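Local structure of esterase E25 (Uncultured bacterium, 4Q05) at residues Y188-L192 with V224-G228. The protein hydrolyses ester bonds as an esterase of the bacterial hormone-sensitive lipase family, built on an alpha/beta hydrolase fold. Numbering follows the deposited sequence.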
# COMPACT_ATOMS: atom_id res chain seq x y z
N TYR A 188 8.16 -20.32 -21.19
CA TYR A 188 8.42 -18.97 -21.68
C TYR A 188 9.25 -18.98 -22.97
O TYR A 188 8.92 -18.31 -23.95
CB TYR A 188 9.11 -18.12 -20.62
CG TYR A 188 9.26 -16.67 -21.01
CD1 TYR A 188 8.17 -15.81 -20.97
CD2 TYR A 188 10.49 -16.17 -21.42
CE1 TYR A 188 8.29 -14.48 -21.33
CE2 TYR A 188 10.62 -14.84 -21.78
CZ TYR A 188 9.52 -14.00 -21.73
OH TYR A 188 9.64 -12.68 -22.08
N GLN A 189 10.35 -19.74 -22.97
CA GLN A 189 11.19 -19.82 -24.16
C GLN A 189 10.39 -20.30 -25.36
O GLN A 189 10.52 -19.76 -26.45
CB GLN A 189 12.38 -20.75 -23.94
CG GLN A 189 13.53 -20.10 -23.19
CD GLN A 189 14.87 -20.22 -23.92
OE1 GLN A 189 15.38 -21.33 -24.13
NE2 GLN A 189 15.44 -19.07 -24.31
N HIS A 190 9.57 -21.32 -25.15
CA HIS A 190 8.74 -21.83 -26.22
C HIS A 190 7.85 -20.74 -26.79
O HIS A 190 7.72 -20.61 -28.00
CB HIS A 190 7.89 -23.01 -25.75
CG HIS A 190 6.87 -23.45 -26.74
ND1 HIS A 190 7.16 -24.30 -27.79
CD2 HIS A 190 5.54 -23.17 -26.86
CE1 HIS A 190 6.07 -24.52 -28.50
NE2 HIS A 190 5.08 -23.85 -27.96
N LEU A 191 7.24 -19.96 -25.91
CA LEU A 191 6.35 -18.90 -26.34
C LEU A 191 7.06 -17.85 -27.19
O LEU A 191 6.50 -17.37 -28.17
CB LEU A 191 5.66 -18.24 -25.13
CG LEU A 191 4.71 -19.16 -24.37
CD1 LEU A 191 4.27 -18.52 -23.06
CD2 LEU A 191 3.50 -19.51 -25.24
N LEU A 192 8.29 -17.50 -26.82
CA LEU A 192 9.07 -16.54 -27.60
C LEU A 192 9.40 -17.04 -29.01
O LEU A 192 9.59 -16.24 -29.92
CB LEU A 192 10.36 -16.15 -26.88
CG LEU A 192 10.20 -15.34 -25.59
CD1 LEU A 192 11.35 -14.36 -25.43
CD2 LEU A 192 8.88 -14.61 -25.57
N VAL A 224 17.50 -12.10 -22.58
CA VAL A 224 16.33 -12.60 -23.29
C VAL A 224 15.21 -11.57 -23.24
O VAL A 224 15.10 -10.82 -22.26
CB VAL A 224 15.84 -13.92 -22.68
CG1 VAL A 224 14.65 -14.46 -23.45
CG2 VAL A 224 16.98 -14.93 -22.66
N ASP A 225 14.40 -11.50 -24.29
CA ASP A 225 13.28 -10.56 -24.33
C ASP A 225 12.37 -10.74 -23.11
O ASP A 225 12.15 -11.86 -22.65
CB ASP A 225 12.48 -10.76 -25.62
CG ASP A 225 13.18 -10.18 -26.85
OD1 ASP A 225 14.34 -9.73 -26.73
OD2 ASP A 225 12.57 -10.19 -27.93
N LEU A 226 11.85 -9.64 -22.58
CA LEU A 226 11.06 -9.68 -21.35
C LEU A 226 9.58 -9.56 -21.64
O LEU A 226 9.20 -9.03 -22.68
CB LEU A 226 11.46 -8.54 -20.42
CG LEU A 226 12.95 -8.44 -20.10
CD1 LEU A 226 13.20 -7.24 -19.20
CD2 LEU A 226 13.42 -9.71 -19.44
N PRO A 227 8.73 -10.03 -20.72
CA PRO A 227 7.29 -9.82 -20.90
C PRO A 227 6.97 -8.33 -20.97
O PRO A 227 7.75 -7.51 -20.47
CB PRO A 227 6.68 -10.42 -19.62
CG PRO A 227 7.69 -11.38 -19.13
CD PRO A 227 9.03 -10.78 -19.49
N GLY A 228 5.84 -7.98 -21.58
CA GLY A 228 5.40 -6.60 -21.64
C GLY A 228 4.93 -6.07 -20.30
O GLY A 228 4.90 -4.86 -20.08
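The phenol ring of Tyr188 meets the 224-228 loop along its outer edge: the carbonyl oxygen of Asp225 and, further off, CG1 of Val224 lie near the ring plane, while one ring face receives CD2 of Leu192, 3.9 Å above the plane and displaced toward the rim. Pro227 approaches obliquely, its CG 3.8 Å from Tyr188 CE1. With CG anti to the backbone N (chi1 -173°), the Tyr188 ring extends from the helix to the loop, where its OH donates a 2.7 Å hydrogen bond to Asp225 O. The angle at this oxygen is 121°, but the hydroxyl sits 40° above the carbonyl plane and so does not follow a lone pair. Pro227 N, 3.1 Å from the same Tyr188 OH, has no hydrogen to offer, and the proline CD lies close beside the hydroxyl.

One turn on, the other branch of Leu192 continues the contact, its CD1 lying 3.8 Å from Val224 CG1 and equally far from Asp225 CB. Leu219 of helix 206-221 touches both Tyr188 and Val224, and Ala197 packs against Tyr188, Leu192 and Asp225. The contact thus joins helix 179-194 to the connection leading from helix 206-221 into strand 229-235 of the central sheet, where Gly228 is hydrogen-bonded through its backbone to Ile200.

A phenylalanine in place of Tyr188 would probably leave the Asp225 carbonyl without its hydroxyl mate and the loop less firmly tied to the helix. One buried phenol thus grips a backbone carbonyl two residues before a proline whose own nitrogen cannot donate, so the position of the loop against the helix probably depends on this single polar tie together with the fit of the Leu192, Val224 and Pro227 carbons around it.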